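PDB 3RYS: adenosine deaminase 1 from Arthrobacter aurescens, which probably catalyses the zinc-dependent hydrolytic deamination of adenine to hypoxanthine, a step of purine salvage. Local coordinates for residues 177-182 with 206-211; 200-205 with 221-226; 242-247 with 273-278. All blocks are in the same frame, centred on the assembly; numbering follows the deposited sequence.

The three contacts follow one another round a TIM barrel of the adenosine deaminase family, with interaction 2 in the middle. Its centre lies about 10 Å from that of interaction 1 and about 11 Å from that of interaction 3. I209, on the helix of interaction 1, packs its CG1 3.8 Å from A200 CB of interaction 2. On the other flank I221 O lies 2.9 Å from T245 N of interaction 3, and H223 CE1 is 3.7 Å from C247 SG. Interactions 2 and 3 both border the zinc site, the H223 side chain about 4 Å and the C247 side chain about 5 Å from the metal. Interaction 1 is a surface contact, its N177 side chain about 10 Å from adenine.

Interaction 1: residues 177-182 with 206-211; sequences NPPSKF and ASYITE
P179 and P178 lie against one face of the Y208 ring, while E211, one helical turn further on, reaches past P179 to the backbone of S180. The two prolines divide the ring between them. P179 CD sits above its CG and CD2 side, 3.8 Å from Y208 CG, and P178 CA sits above the CE2 and CZ side, 3.8 Å from Y208 CZ. Both make CH-pi contacts, each carbon 4.1 Å from the ring centroid and set off toward the rim. These carbons adjoin a proline nitrogen, so their hydrogens are slightly polarised, which suits them to an aromatic face. With CG anti to the carbonyl carbon (chi1 -83°), the Y208 side chain leaves the helix beside its backbone N, and its hydroxyl makes a weak hydrogen bond with G176 N.

The setting is the rim of a beta/alpha barrel: a loop that follows strand 167-171 packs on the helix that follows the adjacent parallel strand 195-200. The loop closes in a short 3-10 turn, in which K181 N and F182 N bond back to P178 O and P179 O. Two prolines fit its start, having no N-H to satisfy. S180 N instead donates to E211 OE1 over 2.9 Å, at an N-H...O angle of 153°, and meets that oxygen nearly along its C-O axis. E211 is extended beyond CG, long enough to carry the carboxylate across P179, and lower down its CB packs 3.8 Å from P179 CB. An alanine at Y208 would probably leave P178 CA and P179 CD without their aromatic face and G176 N without its weak hydroxyl partner. Just before the prolines, N177 ND2 bonds to A173 O and the backbone O of N177 accepts from R144 NH2.

Interaction 2: residues 200-205 with 221-226; sequences AGEEGP and IDHGIR. With ADE (adenine), chain D.
A200 and H223 form a short parallel bridge in which A200 N donates almost straight (175°) to D222 O over 3.0 Å and G224 N returns a weak bond to A200 O. Just beyond it G201 and G224 come within 4.2 Å, CA to CA. Both have positive phi, easy for glycine, and a side chain on G201 would point at the other segment. R226 N then donates to G201 O over 2.9 Å.

Among the side chains, E202 lies over one face of the H223 imidazole, its CG 3.7 Å from the ring centroid and its carboxylate stacked with planes 28° apart. Both residues bind adenine: E202 OE1 is 2.7 Å from N1 of the base and H223 NE2 3.0 Å from its N6, which approaches at the ring edge. E202 is probably the proton donor of the reaction. R226, its chain bent at chi3 (63°), hydrogen-bonds through NH1 to E203 O at 2.6 Å; the oxygen lies in the guanidinium plane, but the donor stands above the plane of that carbonyl. P205 CA lies over the centre of the guanidinium, and NH2 forms a salt bridge with E229.

H223 also meets the rings of the zinc ligands H19 and H199. A200 and I221 rest on I209 of helix 206-214, while H223 and I225 touch helix 248-253, and backbone bonds continue to strand 244-246.

Interaction 3: residues 242-247 with 273-278; sequences VPLTVC and LNVCVN
L244, T245 and V246 pair with V275, C276 and V277 as two parallel strands of the barrel wall, the axes of these short strands 4.8 Å apart at closest and 32° from parallel. Backbone hydrogen bonds come first: L244 N donates to N274 O at 2.9 Å and C276 N to L244 O at 3.0 Å, whereas the next two, V246 N to C276 O and N278 N to V246 O, are weak. At the opposite end a water bridges V242 O and N274 N.

Apolar contacts fill the face carrying L244, V246 and V275. With CG1 anti to its carbonyl carbon (chi1 -73°), V275 places that methyl 3.7 Å from L244 CB and 3.6 Å from V246 CG2. Branched, compact residues suit this strand packing, and M268 of helix 265-270 touches L244 and V275. T245 and C276 share the other face, CG2 4.0 Å from SG.

Of the polar side chains, N274 lays its ND2 3.6 Å from P243 CG and hydrogen-bonds to Q241 O. T245 OG1 hydrogen-bonds to D222 OD1 and to ND1 of the zinc ligand H19. The buried hydroxyl is therefore likely to act as a second-shell group that orients the H19 imidazole for the metal.

Interaction 1: residues 177-182 with 206-211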
loop_
_atom_site.group_PDB
_atom_site.type_symbol
_atom_site.label_atom_id
_atom_site.label_comp_id
_atom_site.label_asym_id
_atom_site.label_seq_id
_atom_site.Cartn_x
_atom_site.Cartn_y
_atom_site.Cartn_z
ATOM N N ASN A 177 13.483 4.022 -13.531
ATOM C CA ASN A 177 13.651 4.855 -12.348
ATOM C C ASN A 177 14.153 4.045 -11.153
ATOM O O ASN A 177 13.421 3.830 -10.185
ATOM C CB ASN A 177 12.335 5.552 -12.002
ATOM C CG ASN A 177 11.912 6.564 -13.057
ATOM O OD1 ASN A 177 12.648 7.505 -13.368
ATOM N ND2 ASN A 177 10.716 6.380 -13.606
ATOM N N PRO A 178 15.420 3.609 -11.212
ATOM C CA PRO A 178 16.006 2.680 -10.241
ATOM C C PRO A 178 16.020 3.260 -8.835
ATOM O O PRO A 178 16.075 4.483 -8.672
ATOM C CB PRO A 178 17.453 2.511 -10.733
ATOM C CG PRO A 178 17.488 3.080 -12.101
ATOM C CD PRO A 178 16.429 4.127 -12.149
ATOM N N PRO A 179 15.982 2.382 -7.825
ATOM C CA PRO A 179 16.041 2.779 -6.416
ATOM C C PRO A 179 17.253 3.663 -6.144
ATOM O O PRO A 179 17.144 4.636 -5.397
ATOM C CB PRO A 179 16.189 1.439 -5.692
ATOM C CG PRO A 179 15.536 0.452 -6.600
ATOM C CD PRO A 179 15.857 0.923 -7.987
ATOM N N SER A 180 18.384 3.325 -6.758
ATOM C CA SER A 180 19.634 4.061 -6.579
ATOM C C SER A 180 19.471 5.564 -6.776
ATOM O O SER A 180 20.209 6.361 -6.197
ATOM C CB SER A 180 20.700 3.540 -7.550
ATOM O OG SER A 180 20.401 3.913 -8.887
ATOM N N LYS A 181 18.508 5.944 -7.609
ATOM C CA LYS A 181 18.253 7.348 -7.899
ATOM C C LYS A 181 17.963 8.158 -6.630
ATOM O O LYS A 181 18.183 9.368 -6.598
ATOM C CB LYS A 181 17.098 7.466 -8.893
ATOM C CG LYS A 181 16.795 8.877 -9.347
ATOM C CD LYS A 181 15.647 8.884 -10.338
ATOM C CE LYS A 181 15.047 10.269 -10.477
ATOM N NZ LYS A 181 13.885 10.254 -11.400
ATOM N N PHE A 182 17.494 7.485 -5.581
ATOM C CA PHE A 182 17.119 8.164 -4.343
ATOM C C PHE A 182 17.969 7.759 -3.140
ATOM O O PHE A 182 17.507 7.819 -1.997
ATOM C CB PHE A 182 15.631 7.937 -4.048
ATOM C CG PHE A 182 14.723 8.454 -5.127
ATOM C CD1 PHE A 182 14.447 7.685 -6.243
ATOM C CD2 PHE A 182 14.166 9.718 -5.035
ATOM C CE1 PHE A 182 13.628 8.163 -7.246
ATOM C CE2 PHE A 182 13.343 10.198 -6.033
ATOM C CZ PHE A 182 13.074 9.419 -7.141
ATOM N N ALA A 206 14.250 -7.918 -10.969
ATOM C CA ALA A 206 14.763 -8.384 -9.691
ATOM C C ALA A 206 15.976 -7.565 -9.232
ATOM O O ALA A 206 16.247 -7.468 -8.035
ATOM C CB ALA A 206 15.109 -9.859 -9.775
ATOM N N SER A 207 16.700 -6.979 -10.186
ATOM C CA SER A 207 17.860 -6.140 -9.872
ATOM C C SER A 207 17.454 -4.975 -8.986
ATOM O O SER A 207 18.201 -4.572 -8.095
ATOM C CB SER A 207 18.502 -5.581 -11.147
ATOM O OG SER A 207 18.519 -6.536 -12.194
ATOM N N TYR A 208 16.270 -4.430 -9.253
ATOM C CA TYR A 208 15.768 -3.258 -8.541
ATOM C C TYR A 208 15.511 -3.582 -7.080
ATOM O O TYR A 208 15.551 -2.706 -6.223
ATOM C CB TYR A 208 14.486 -2.746 -9.197
ATOM C CG TYR A 208 14.716 -1.855 -10.395
ATOM C CD1 TYR A 208 15.857 -1.978 -11.176
ATOM C CD2 TYR A 208 13.777 -0.899 -10.759
ATOM C CE1 TYR A 208 16.063 -1.159 -12.275
ATOM C CE2 TYR A 208 13.973 -0.080 -11.853
ATOM C CZ TYR A 208 15.116 -0.212 -12.607
ATOM O OH TYR A 208 15.303 0.609 -13.697
ATOM N N ILE A 209 15.277 -4.828 -6.773
ATOM C CA ILE A 209 15.057 -5.257 -5.439
ATOM C C ILE A 209 16.292 -5.252 -4.623
ATOM O O ILE A 209 16.282 -4.859 -3.506
ATOM C CB ILE A 209 14.397 -6.622 -5.426
ATOM C CG1 ILE A 209 13.120 -6.539 -6.241
ATOM C CG2 ILE A 209 14.164 -7.079 -4.013
ATOM C CD1 ILE A 209 12.313 -7.699 -6.317
ATOM N N THR A 210 17.363 -5.713 -5.202
ATOM C CA THR A 210 18.665 -5.687 -4.598
ATOM C C THR A 210 19.126 -4.256 -4.400
ATOM O O THR A 210 19.753 -3.942 -3.464
ATOM C CB THR A 210 19.638 -6.484 -5.484
ATOM O OG1 THR A 210 19.169 -7.804 -5.596
ATOM C CG2 THR A 210 20.961 -6.534 -4.927
ATOM N N GLU A 211 18.792 -3.396 -5.318
ATOM C CA GLU A 211 19.098 -2.017 -5.187
ATOM C C GLU A 211 18.393 -1.367 -4.015
ATOM O O GLU A 211 18.945 -0.649 -3.313
ATOM C CB GLU A 211 18.752 -1.306 -6.486
ATOM C CG GLU A 211 19.865 -1.156 -7.403
ATOM C CD GLU A 211 19.624 -0.172 -8.435
ATOM O OE1 GLU A 211 19.214 0.910 -8.174
ATOM O OE2 GLU A 211 19.901 -0.441 -9.561
#

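Interaction 2: residues 200-205 with 221-226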
loop_
_atom_site.group_PDB
_atom_site.type_symbol
_atom_site.label_atom_id
_atom_site.label_comp_id
_atom_site.label_asym_id
_atom_site.label_seq_id
_atom_site.Cartn_x
_atom_site.Cartn_y
_atom_site.Cartn_z
ATOM N N ALA A 200 9.423 -2.282 -5.440
ATOM C CA ALA A 200 10.451 -2.953 -6.229
ATOM C C ALA A 200 9.959 -4.290 -6.776
ATOM O O ALA A 200 9.335 -5.075 -6.064
ATOM C CB ALA A 200 11.720 -3.147 -5.401
ATOM N N GLY A 201 10.242 -4.543 -8.047
ATOM C CA GLY A 201 9.925 -5.824 -8.644
ATOM C C GLY A 201 8.479 -5.955 -9.083
ATOM O O GLY A 201 7.976 -7.062 -9.266
ATOM N N GLU A 202 7.804 -4.824 -9.245
ATOM C CA GLU A 202 6.452 -4.828 -9.778
ATOM C C GLU A 202 6.538 -4.967 -11.291
ATOM O O GLU A 202 6.149 -5.991 -11.857
ATOM C CB GLU A 202 5.725 -3.541 -9.404
ATOM C CG GLU A 202 4.247 -3.555 -9.712
ATOM C CD GLU A 202 3.573 -2.272 -9.300
ATOM O OE1 GLU A 202 4.277 -1.381 -8.786
ATOM O OE2 GLU A 202 2.346 -2.150 -9.481
ATOM N N GLU A 203 7.052 -3.927 -11.936
ATOM C CA GLU A 203 7.365 -3.971 -13.357
ATOM C C GLU A 203 8.877 -3.885 -13.528
ATOM O O GLU A 203 9.415 -4.233 -14.578
ATOM C CB GLU A 203 6.671 -2.829 -14.108
ATOM C CG GLU A 203 5.182 -3.051 -14.331
ATOM C CD GLU A 203 4.561 -2.024 -15.261
ATOM O OE1 GLU A 203 5.211 -0.995 -15.535
ATOM O OE2 GLU A 203 3.419 -2.244 -15.721
ATOM N N GLY A 204 9.554 -3.412 -12.483
ATOM C CA GLY A 204 11.004 -3.380 -12.451
ATOM C C GLY A 204 11.585 -4.762 -12.200
ATOM O O GLY A 204 10.923 -5.620 -11.611
ATOM N N PRO A 205 12.830 -4.984 -12.646
ATOM C CA PRO A 205 13.488 -6.293 -12.591
ATOM C C PRO A 205 13.947 -6.642 -11.185
ATOM O O PRO A 205 14.033 -5.766 -10.323
ATOM C CB PRO A 205 14.723 -6.112 -13.486
ATOM C CG PRO A 205 14.609 -4.753 -14.090
ATOM C CD PRO A 205 13.712 -3.955 -13.206
ATOM N N ILE A 221 10.065 -4.862 1.103
ATOM C CA ILE A 221 9.896 -4.646 -0.325
ATOM C C ILE A 221 8.417 -4.629 -0.687
ATOM O O ILE A 221 7.643 -5.484 -0.245
ATOM C CB ILE A 221 10.606 -5.739 -1.150
ATOM C CG1 ILE A 221 12.126 -5.631 -0.993
ATOM C CG2 ILE A 221 10.216 -5.641 -2.615
ATOM C CD1 ILE A 221 12.730 -4.442 -1.697
ATOM N N ASP A 222 8.027 -3.651 -1.493
ATOM C CA ASP A 222 6.639 -3.531 -1.905
ATOM C C ASP A 222 6.427 -4.154 -3.284
ATOM O O ASP A 222 7.099 -3.797 -4.253
ATOM C CB ASP A 222 6.201 -2.068 -1.843
ATOM C CG ASP A 222 6.261 -1.511 -0.425
ATOM O OD1 ASP A 222 5.725 -2.164 0.498
ATOM O OD2 ASP A 222 6.847 -0.426 -0.230
ATOM N N HIS A 223 5.490 -5.100 -3.345
ATOM C CA HIS A 223 5.301 -5.977 -4.501
ATOM C C HIS A 223 6.351 -7.099 -4.509
ATOM O O HIS A 223 6.149 -8.149 -3.899
ATOM C CB HIS A 223 5.299 -5.195 -5.821
ATOM C CG HIS A 223 4.085 -4.340 -6.015
ATOM N ND1 HIS A 223 2.813 -4.863 -6.107
ATOM C CD2 HIS A 223 3.948 -2.997 -6.142
ATOM C CE1 HIS A 223 1.944 -3.881 -6.271
ATOM N NE2 HIS A 223 2.606 -2.740 -6.302
ATOM N N GLY A 224 7.463 -6.875 -5.200
ATOM C CA GLY A 224 8.574 -7.811 -5.187
ATOM C C GLY A 224 8.371 -9.103 -5.962
ATOM O O GLY A 224 9.199 -10.006 -5.885
ATOM N N ILE A 225 7.285 -9.199 -6.722
ATOM C CA ILE A 225 6.969 -10.449 -7.406
ATOM C C ILE A 225 7.979 -10.843 -8.488
ATOM O O ILE A 225 8.112 -12.025 -8.821
ATOM C CB ILE A 225 5.557 -10.434 -8.016
ATOM C CG1 ILE A 225 5.431 -9.303 -9.037
ATOM C CG2 ILE A 225 4.501 -10.315 -6.922
ATOM C CD1 ILE A 225 4.262 -9.477 -9.991
ATOM N N ARG A 226 8.690 -9.865 -9.041
ATOM C CA ARG A 226 9.658 -10.166 -10.095
ATOM C C ARG A 226 10.960 -10.745 -9.547
ATOM O O ARG A 226 11.875 -11.068 -10.305
ATOM C CB ARG A 226 9.919 -8.952 -10.985
ATOM C CG ARG A 226 8.789 -8.670 -11.961
ATOM C CD ARG A 226 9.239 -7.751 -13.075
ATOM N NE ARG A 226 10.287 -8.364 -13.884
ATOM C CZ ARG A 226 11.035 -7.706 -14.765
ATOM N NH1 ARG A 226 10.857 -6.405 -14.945
ATOM N NH2 ARG A 226 11.970 -8.348 -15.457
HETATM N N9 ADE D . 1.405 4.404 -7.006
HETATM C C8 ADE D . 0.262 3.962 -6.394
HETATM N N7 ADE D . 0.131 2.652 -6.373
HETATM C C5 ADE D . 1.274 2.206 -7.022
HETATM C C6 ADE D . 1.743 0.911 -7.333
HETATM N N6 ADE D . 1.075 -0.204 -7.013
HETATM N N1 ADE D . 2.922 0.810 -7.987
HETATM C C2 ADE D . 3.583 1.933 -8.306
HETATM N N3 ADE D . 3.247 3.204 -8.067
HETATM C C4 ADE D . 2.071 3.270 -7.418
#

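Interaction 3: residues 242-247 with 273-278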
loop_
_atom_site.group_PDB
_atom_site.type_symbol
_atom_site.label_atom_id
_atom_site.label_comp_id
_atom_site.label_asym_id
_atom_site.label_seq_id
_atom_site.Cartn_x
_atom_site.Cartn_y
_atom_site.Cartn_z
ATOM N N VAL A 242 13.019 -10.881 4.514
ATOM C CA VAL A 242 12.581 -9.561 4.084
ATOM C C VAL A 242 11.089 -9.609 3.781
ATOM O O VAL A 242 10.652 -10.381 2.933
ATOM C CB VAL A 242 13.335 -9.104 2.816
ATOM C CG1 VAL A 242 12.956 -7.680 2.450
ATOM C CG2 VAL A 242 14.843 -9.224 3.013
ATOM N N PRO A 243 10.296 -8.797 4.490
ATOM C CA PRO A 243 8.856 -8.761 4.217
ATOM C C PRO A 243 8.583 -8.331 2.784
ATOM O O PRO A 243 9.172 -7.351 2.321
ATOM C CB PRO A 243 8.336 -7.697 5.190
ATOM C CG PRO A 243 9.367 -7.622 6.270
ATOM C CD PRO A 243 10.677 -7.902 5.595
ATOM N N LEU A 244 7.716 -9.073 2.097
ATOM C CA LEU A 244 7.274 -8.725 0.750
ATOM C C LEU A 244 5.776 -8.407 0.743
ATOM O O LEU A 244 4.940 -9.285 0.983
ATOM C CB LEU A 244 7.583 -9.857 -0.238
ATOM C CG LEU A 244 8.822 -9.695 -1.132
ATOM C CD1 LEU A 244 10.076 -9.389 -0.324
ATOM C CD2 LEU A 244 9.035 -10.923 -2.007
ATOM N N THR A 245 5.434 -7.153 0.472
ATOM C CA THR A 245 4.033 -6.755 0.484
ATOM C C THR A 245 3.341 -7.009 -0.865
ATOM O O THR A 245 3.183 -6.104 -1.689
ATOM C CB THR A 245 3.857 -5.298 0.976
ATOM O OG1 THR A 245 4.490 -4.388 0.070
ATOM C CG2 THR A 245 4.482 -5.133 2.357
ATOM N N VAL A 246 2.927 -8.257 -1.074
ATOM C CA VAL A 246 2.268 -8.661 -2.313
ATOM C C VAL A 246 0.854 -8.099 -2.446
ATOM O O VAL A 246 0.109 -8.019 -1.471
ATOM C CB VAL A 246 2.200 -10.195 -2.442
ATOM C CG1 VAL A 246 1.624 -10.588 -3.802
ATOM C CG2 VAL A 246 3.580 -10.811 -2.235
ATOM N N CYS A 247 0.491 -7.718 -3.668
ATOM C CA CYS A 247 -0.838 -7.186 -3.955
ATOM C C CYS A 247 -1.443 -7.930 -5.140
ATOM O O CYS A 247 -1.277 -7.516 -6.288
ATOM C CB CYS A 247 -0.765 -5.686 -4.253
ATOM S SG CYS A 247 0.234 -4.741 -3.073
ATOM N N LEU A 273 9.296 -17.267 1.351
ATOM C CA LEU A 273 9.334 -15.812 1.256
ATOM C C LEU A 273 8.359 -15.229 2.270
ATOM O O LEU A 273 7.225 -15.696 2.386
ATOM C CB LEU A 273 8.971 -15.340 -0.154
ATOM C CG LEU A 273 9.973 -15.632 -1.270
ATOM C CD1 LEU A 273 9.413 -15.188 -2.608
ATOM C CD2 LEU A 273 11.293 -14.941 -0.986
ATOM N N ASN A 274 8.804 -14.219 3.009
ATOM C CA ASN A 274 7.977 -13.599 4.040
ATOM C C ASN A 274 6.911 -12.669 3.455
ATOM O O ASN A 274 6.962 -11.451 3.640
ATOM C CB ASN A 274 8.862 -12.838 5.021
ATOM C CG ASN A 274 8.077 -12.229 6.156
ATOM O OD1 ASN A 274 7.002 -12.714 6.511
ATOM N ND2 ASN A 274 8.609 -11.157 6.734
ATOM N N VAL A 275 5.946 -13.249 2.751
ATOM C CA VAL A 275 4.961 -12.467 2.012
ATOM C C VAL A 275 3.679 -12.215 2.795
ATOM O O VAL A 275 3.311 -12.985 3.685
ATOM C CB VAL A 275 4.580 -13.157 0.691
ATOM C CG1 VAL A 275 5.716 -13.049 -0.321
ATOM C CG2 VAL A 275 4.199 -14.609 0.946
ATOM N N CYS A 276 3.002 -11.126 2.447
ATOM C CA CYS A 276 1.684 -10.831 2.989
ATOM C C CYS A 276 0.787 -10.248 1.901
ATOM O O CYS A 276 1.265 -9.848 0.838
ATOM C CB CYS A 276 1.778 -9.882 4.186
ATOM S SG CYS A 276 2.421 -8.232 3.813
ATOM N N VAL A 277 -0.512 -10.207 2.177
ATOM C CA VAL A 277 -1.518 -9.806 1.200
ATOM C C VAL A 277 -1.991 -8.373 1.438
ATOM O O VAL A 277 -2.330 -8.002 2.562
ATOM C CB VAL A 277 -2.728 -10.761 1.245
ATOM C CG1 VAL A 277 -3.807 -10.317 0.279
ATOM C CG2 VAL A 277 -2.282 -12.182 0.935
ATOM N N ASN A 278 -2.011 -7.579 0.371
ATOM C CA ASN A 278 -2.384 -6.170 0.448
ATOM C C ASN A 278 -3.268 -5.767 -0.733
ATOM O O ASN A 278 -3.227 -6.401 -1.788
ATOM C CB ASN A 278 -1.131 -5.291 0.483
ATOM C CG ASN A 278 -0.161 -5.697 1.581
ATOM O OD1 ASN A 278 0.588 -6.667 1.447
ATOM N ND2 ASN A 278 -0.165 -4.941 2.673
HETATM O O HOH W 1 11.526 -13.032 2.500
#